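Local atomic coordinates of Yop proteins translocation protein H (Yersinia pestis, PDB entry 1Z21), a protein that probably regulates assembly of the type III secretion injectisome, possibly by controlling secretion or polymerisation of the needle subunit YscF, and is involved in pathogenesis. Residues H46-R60 / L93-I106. Sequence-based numbering, arbitrary orientation.
Sequences HQGSVVPAIDLPELR and LPYLSELINKELMI
Asp55 OD2 is gripped from two sides of the contact: Tyr95 OH donates to it in a very short hydrogen bond of 2.5 Å, and the backbone N of Val51, the N-cap residue of helix 52-66, reaches the same oxygen at 3.0 Å from above the carboxylate plane. The carboxylate is turned 65° from the phenol ring, and the pairing ties the start of one helix to the first turn of helix 94-107. Chi1 of -165° sets the Tyr95 ring anti to its own N and out into the 46-51 loop, which wraps it. His46 CB lies over one face, 3.4 Å from the ring centroid, and Val50 CG1 covers the opposite face at 3.9 Å, while Gly48 O comes up at the edge. The His46 imidazole turns its edge to the same ring in an offset edge-to-face pair.

In this five-helix core domain of YopR the axes of segments 52-60 and 94-106 cross at -81°. Their packing is knobs-into-holes: Leu56 sits among Leu99, Lys102, Glu103 and Ile106, and Leu59 among Leu96, Leu99, Ile100 and Glu103. Leu99 CD1 is pressed tightly against Val50 CG1 (3.5 Å) and also meets Asp55 CB; Phe43 of helix 25-43 touches both Asp55 and Leu99. Farther along, Arg60 bends at chi3, bringing NH1 to the syn lone pair of Glu103 OE1 in a 3.1 Å salt bridge lying near the guanidinium plane.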
loop_
_atom_site.group_PDB
_atom_site.type_symbol
_atom_site.label_atom_id
_atom_site.label_comp_id
_atom_site.label_asym_id
_atom_site.label_seq_id
_atom_site.Cartn_x
_atom_site.Cartn_y
_atom_site.Cartn_z
ATOM N N HIS A 46 12.876 -10.794 1.279
ATOM C CA HIS A 46 13.100 -11.143 -0.119
ATOM C C HIS A 46 14.210 -10.277 -0.665
ATOM O O HIS A 46 14.159 -9.054 -0.562
ATOM C CB HIS A 46 11.842 -10.919 -0.967
ATOM C CG HIS A 46 10.842 -12.028 -0.886
ATOM N ND1 HIS A 46 10.577 -12.711 0.280
ATOM C CD2 HIS A 46 10.022 -12.559 -1.825
ATOM C CE1 HIS A 46 9.642 -13.618 0.055
ATOM N NE2 HIS A 46 9.292 -13.549 -1.217
ATOM N N GLN A 47 15.210 -10.919 -1.256
ATOM C CA GLN A 47 16.283 -10.233 -1.951
ATOM C C GLN A 47 16.377 -10.756 -3.376
ATOM O O GLN A 47 15.717 -11.720 -3.744
ATOM C CB GLN A 47 17.601 -10.465 -1.224
ATOM C CG GLN A 47 17.648 -9.851 0.151
ATOM C CD GLN A 47 19.022 -9.963 0.767
ATOM O OE1 GLN A 47 19.556 -11.067 0.901
ATOM N NE2 GLN A 47 19.608 -8.828 1.127
ATOM N N GLY A 48 17.206 -10.124 -4.187
ATOM C CA GLY A 48 17.291 -10.518 -5.583
ATOM C C GLY A 48 16.082 -10.049 -6.383
ATOM O O GLY A 48 15.460 -9.053 -6.035
ATOM N N SER A 49 15.747 -10.775 -7.448
ATOM C CA SER A 49 14.841 -10.268 -8.476
ATOM C C SER A 49 13.392 -10.608 -8.205
ATOM O O SER A 49 13.061 -11.724 -7.801
ATOM C CB SER A 49 15.231 -10.829 -9.847
ATOM O OG SER A 49 16.599 -10.592 -10.108
ATOM N N VAL A 50 12.525 -9.638 -8.461
ATOM C CA VAL A 50 11.098 -9.831 -8.329
ATOM C C VAL A 50 10.592 -10.812 -9.371
ATOM O O VAL A 50 11.204 -10.998 -10.422
ATOM C CB VAL A 50 10.311 -8.510 -8.432
ATOM C CG1 VAL A 50 10.762 -7.539 -7.336
ATOM C CG2 VAL A 50 10.436 -7.884 -9.832
ATOM N N VAL A 51 9.471 -11.447 -9.051
ATOM C CA VAL A 51 8.862 -12.450 -9.907
ATOM C C VAL A 51 7.426 -12.002 -10.136
ATOM O O VAL A 51 6.539 -12.394 -9.383
ATOM C CB VAL A 51 8.847 -13.836 -9.234
ATOM C CG1 VAL A 51 8.375 -14.901 -10.216
ATOM C CG2 VAL A 51 10.204 -14.184 -8.671
ATOM N N PRO A 52 7.196 -11.162 -11.141
ATOM C CA PRO A 52 5.884 -10.520 -11.330
ATOM C C PRO A 52 4.660 -11.443 -11.280
ATOM O O PRO A 52 3.685 -11.125 -10.604
ATOM C CB PRO A 52 6.010 -9.887 -12.713
ATOM C CG PRO A 52 7.445 -9.595 -12.855
ATOM C CD PRO A 52 8.169 -10.711 -12.153
ATOM N N ALA A 53 4.698 -12.570 -11.975
ATOM C CA ALA A 53 3.529 -13.439 -12.068
ATOM C C ALA A 53 3.115 -14.034 -10.724
ATOM O O ALA A 53 1.960 -14.401 -10.542
ATOM C CB ALA A 53 3.758 -14.553 -13.110
ATOM N N ILE A 54 4.064 -14.110 -9.794
ATOM C CA ILE A 54 3.857 -14.646 -8.457
ATOM C C ILE A 54 3.625 -13.533 -7.431
ATOM O O ILE A 54 2.680 -13.589 -6.647
ATOM C CB ILE A 54 5.090 -15.479 -8.060
ATOM C CG1 ILE A 54 5.267 -16.658 -9.023
ATOM C CG2 ILE A 54 5.009 -15.932 -6.616
ATOM C CD1 ILE A 54 4.183 -17.683 -8.969
ATOM N N ASP A 55 4.479 -12.520 -7.469
ATOM C CA ASP A 55 4.531 -11.496 -6.437
ATOM C C ASP A 55 3.424 -10.454 -6.557
ATOM O O ASP A 55 2.959 -9.932 -5.550
ATOM C CB ASP A 55 5.875 -10.771 -6.460
ATOM C CG ASP A 55 7.030 -11.637 -6.007
ATOM O OD1 ASP A 55 6.807 -12.640 -5.301
ATOM O OD2 ASP A 55 8.208 -11.350 -6.306
ATOM N N LEU A 56 3.032 -10.111 -7.774
ATOM C CA LEU A 56 2.011 -9.083 -7.944
ATOM C C LEU A 56 0.649 -9.537 -7.442
ATOM O O LEU A 56 0.008 -8.788 -6.726
ATOM C CB LEU A 56 1.960 -8.557 -9.376
ATOM C CG LEU A 56 3.178 -7.695 -9.732
ATOM C CD1 LEU A 56 3.207 -7.356 -11.213
ATOM C CD2 LEU A 56 3.223 -6.414 -8.894
ATOM N N PRO A 57 0.181 -10.736 -7.797
ATOM C CA PRO A 57 -1.038 -11.270 -7.181
ATOM C C PRO A 57 -0.996 -11.297 -5.659
ATOM O O PRO A 57 -2.008 -10.988 -5.036
ATOM C CB PRO A 57 -1.122 -12.683 -7.754
ATOM C CG PRO A 57 -0.493 -12.564 -9.064
ATOM C CD PRO A 57 0.679 -11.629 -8.863
ATOM N N GLU A 58 0.144 -11.662 -5.074
ATOM C CA GLU A 58 0.287 -11.668 -3.619
ATOM C C GLU A 58 0.162 -10.244 -3.075
ATOM O O GLU A 58 -0.545 -10.003 -2.098
ATOM C CB GLU A 58 1.637 -12.273 -3.215
ATOM C CG GLU A 58 1.679 -13.781 -3.405
ATOM C CD GLU A 58 3.055 -14.388 -3.142
ATOM O OE1 GLU A 58 4.004 -13.651 -2.777
ATOM O OE2 GLU A 58 3.183 -15.630 -3.297
ATOM N N LEU A 59 0.853 -9.308 -3.714
ATOM C CA LEU A 59 0.815 -7.902 -3.310
ATOM C C LEU A 59 -0.602 -7.347 -3.378
ATOM O O LEU A 59 -1.051 -6.664 -2.450
ATOM C CB LEU A 59 1.759 -7.063 -4.174
ATOM C CG LEU A 59 1.755 -5.546 -3.940
ATOM C CD1 LEU A 59 3.174 -5.000 -3.893
ATOM C CD2 LEU A 59 0.946 -4.839 -5.005
ATOM N N ARG A 60 -1.319 -7.652 -4.453
ATOM C CA ARG A 60 -2.699 -7.170 -4.604
ATOM C C ARG A 60 -3.619 -7.803 -3.562
ATOM O O ARG A 60 -4.513 -7.147 -3.059
ATOM C CB ARG A 60 -3.206 -7.405 -6.016
ATOM C CG ARG A 60 -2.366 -6.681 -7.048
ATOM C CD ARG A 60 -2.962 -6.634 -8.420
ATOM N NE ARG A 60 -2.842 -7.908 -9.116
ATOM C CZ ARG A 60 -2.012 -8.172 -10.125
ATOM N NH1 ARG A 60 -1.152 -7.276 -10.592
ATOM N NH2 ARG A 60 -2.036 -9.372 -10.676
ATOM N N LEU A 93 14.251 -1.895 1.467
ATOM C CA LEU A 93 14.265 -3.106 0.650
ATOM C C LEU A 93 13.911 -2.824 -0.812
ATOM O O LEU A 93 12.774 -2.445 -1.117
ATOM C CB LEU A 93 13.285 -4.121 1.213
ATOM C CG LEU A 93 13.211 -5.451 0.459
ATOM C CD1 LEU A 93 14.383 -6.338 0.867
ATOM C CD2 LEU A 93 11.893 -6.138 0.707
ATOM N N PRO A 94 14.860 -3.036 -1.717
ATOM C CA PRO A 94 14.619 -2.772 -3.136
ATOM C C PRO A 94 13.641 -3.763 -3.756
ATOM O O PRO A 94 13.043 -3.444 -4.776
ATOM C CB PRO A 94 16.009 -2.896 -3.768
ATOM C CG PRO A 94 16.806 -3.735 -2.828
ATOM C CD PRO A 94 16.219 -3.560 -1.470
ATOM N N TYR A 95 13.485 -4.929 -3.143
ATOM C CA TYR A 95 12.572 -5.938 -3.639
ATOM C C TYR A 95 11.141 -5.443 -3.571
ATOM O O TYR A 95 10.447 -5.443 -4.581
ATOM C CB TYR A 95 12.707 -7.229 -2.839
ATOM C CG TYR A 95 12.083 -8.434 -3.489
ATOM C CD1 TYR A 95 12.867 -9.341 -4.191
ATOM C CD2 TYR A 95 10.711 -8.686 -3.387
ATOM C CE1 TYR A 95 12.309 -10.456 -4.784
ATOM C CE2 TYR A 95 10.141 -9.807 -3.976
ATOM C CZ TYR A 95 10.950 -10.687 -4.680
ATOM O OH TYR A 95 10.420 -11.804 -5.272
ATOM N N LEU A 96 10.709 -5.016 -2.385
ATOM C CA LEU A 96 9.331 -4.545 -2.198
ATOM C C LEU A 96 9.121 -3.237 -2.950
ATOM O O LEU A 96 8.071 -3.008 -3.546
ATOM C CB LEU A 96 8.995 -4.385 -0.705
ATOM C CG LEU A 96 7.577 -3.888 -0.355
ATOM C CD1 LEU A 96 6.478 -4.716 -1.023
ATOM C CD2 LEU A 96 7.359 -3.865 1.160
ATOM N N SER A 97 10.132 -2.382 -2.938
ATOM C CA SER A 97 10.068 -1.130 -3.664
ATOM C C SER A 97 9.854 -1.365 -5.152
ATOM O O SER A 97 9.077 -0.664 -5.791
ATOM C CB SER A 97 11.339 -0.325 -3.416
ATOM O OG SER A 97 11.418 -0.002 -2.047
ATOM N N GLU A 98 10.535 -2.371 -5.699
ATOM C CA GLU A 98 10.439 -2.681 -7.126
ATOM C C GLU A 98 9.074 -3.269 -7.457
ATOM O O GLU A 98 8.475 -2.926 -8.472
ATOM C CB GLU A 98 11.541 -3.651 -7.554
ATOM C CG GLU A 98 11.445 -4.122 -9.003
ATOM C CD GLU A 98 11.532 -3.000 -10.018
ATOM O OE1 GLU A 98 11.922 -1.876 -9.650
ATOM O OE2 GLU A 98 11.216 -3.246 -11.204
ATOM N N LEU A 99 8.602 -4.160 -6.596
ATOM C CA LEU A 99 7.257 -4.722 -6.699
ATOM C C LEU A 99 6.197 -3.634 -6.755
ATOM O O LEU A 99 5.275 -3.687 -7.563
ATOM C CB LEU A 99 6.960 -5.580 -5.470
ATOM C CG LEU A 99 6.515 -7.012 -5.643
ATOM C CD1 LEU A 99 7.364 -7.724 -6.695
ATOM C CD2 LEU A 99 6.635 -7.686 -4.280
ATOM N N ILE A 100 6.320 -2.664 -5.850
ATOM C CA ILE A 100 5.364 -1.579 -5.750
ATOM C C ILE A 100 5.350 -0.786 -7.033
ATOM O O ILE A 100 4.296 -0.465 -7.578
ATOM C CB ILE A 100 5.695 -0.677 -4.549
ATOM C CG1 ILE A 100 5.303 -1.402 -3.262
ATOM C CG2 ILE A 100 4.963 0.667 -4.669
ATOM C CD1 ILE A 100 5.698 -0.658 -1.997
ATOM N N ASN A 101 6.534 -0.489 -7.538
ATOM C CA ASN A 101 6.625 0.277 -8.754
ATOM C C ASN A 101 6.034 -0.457 -9.971
ATOM O O ASN A 101 5.442 0.179 -10.823
ATOM C CB ASN A 101 8.058 0.772 -8.945
ATOM C CG ASN A 101 8.433 1.864 -7.904
ATOM O OD1 ASN A 101 7.726 2.881 -7.761
ATOM N ND2 ASN A 101 9.509 1.638 -7.159
ATOM N N LYS A 102 6.148 -1.783 -10.016
ATOM C CA LYS A 102 5.526 -2.556 -11.096
ATOM C C LYS A 102 3.999 -2.510 -11.012
ATOM O O LYS A 102 3.327 -2.360 -12.027
ATOM C CB LYS A 102 6.034 -4.003 -11.098
ATOM C CG LYS A 102 7.480 -4.111 -11.511
ATOM C CD LYS A 102 7.830 -5.472 -11.983
ATOM C CE LYS A 102 9.304 -5.567 -12.324
ATOM N NZ LYS A 102 9.623 -4.850 -13.577
ATOM N N GLU A 103 3.445 -2.617 -9.805
ATOM C CA GLU A 103 1.997 -2.455 -9.623
ATOM C C GLU A 103 1.525 -1.045 -9.963
ATOM O O GLU A 103 0.475 -0.883 -10.562
ATOM C CB GLU A 103 1.562 -2.828 -8.202
ATOM C CG GLU A 103 0.053 -2.707 -7.938
ATOM C CD GLU A 103 -0.822 -3.589 -8.833
ATOM O OE1 GLU A 103 -0.326 -4.596 -9.386
ATOM O OE2 GLU A 103 -2.024 -3.281 -8.968
ATOM N N LEU A 104 2.291 -0.021 -9.588
ATOM C CA LEU A 104 1.899 1.343 -9.905
ATOM C C LEU A 104 1.842 1.538 -11.426
ATOM O O LEU A 104 0.973 2.231 -11.920
ATOM C CB LEU A 104 2.822 2.370 -9.241
ATOM C CG LEU A 104 2.582 2.536 -7.737
ATOM C CD1 LEU A 104 3.689 3.332 -7.110
ATOM C CD2 LEU A 104 1.265 3.215 -7.453
ATOM N N MET A 105 2.742 0.883 -12.153
ATOM C CA MET A 105 2.752 0.983 -13.615
ATOM C C MET A 105 1.487 0.366 -14.186
ATOM O O MET A 105 0.934 0.885 -15.142
ATOM C CB MET A 105 4.015 0.327 -14.189
ATOM C CG MET A 105 4.109 0.298 -15.713
ATOM S SD MET A 105 4.403 1.926 -16.360
ATOM C CE MET A 105 6.181 2.019 -16.257
ATOM N N ILE A 106 1.020 -0.721 -13.583
ATOM C CA ILE A 106 -0.228 -1.368 -13.990
ATOM C C ILE A 106 -1.450 -0.500 -13.674
ATOM O O ILE A 106 -2.386 -0.436 -14.465
ATOM C CB ILE A 106 -0.339 -2.758 -13.333
ATOM C CG1 ILE A 106 0.704 -3.702 -13.930
ATOM C CG2 ILE A 106 -1.750 -3.368 -13.500
ATOM C CD1 ILE A 106 0.949 -4.954 -13.091
HETATM O O HOH W 1 15.985 -6.799 -1.880
#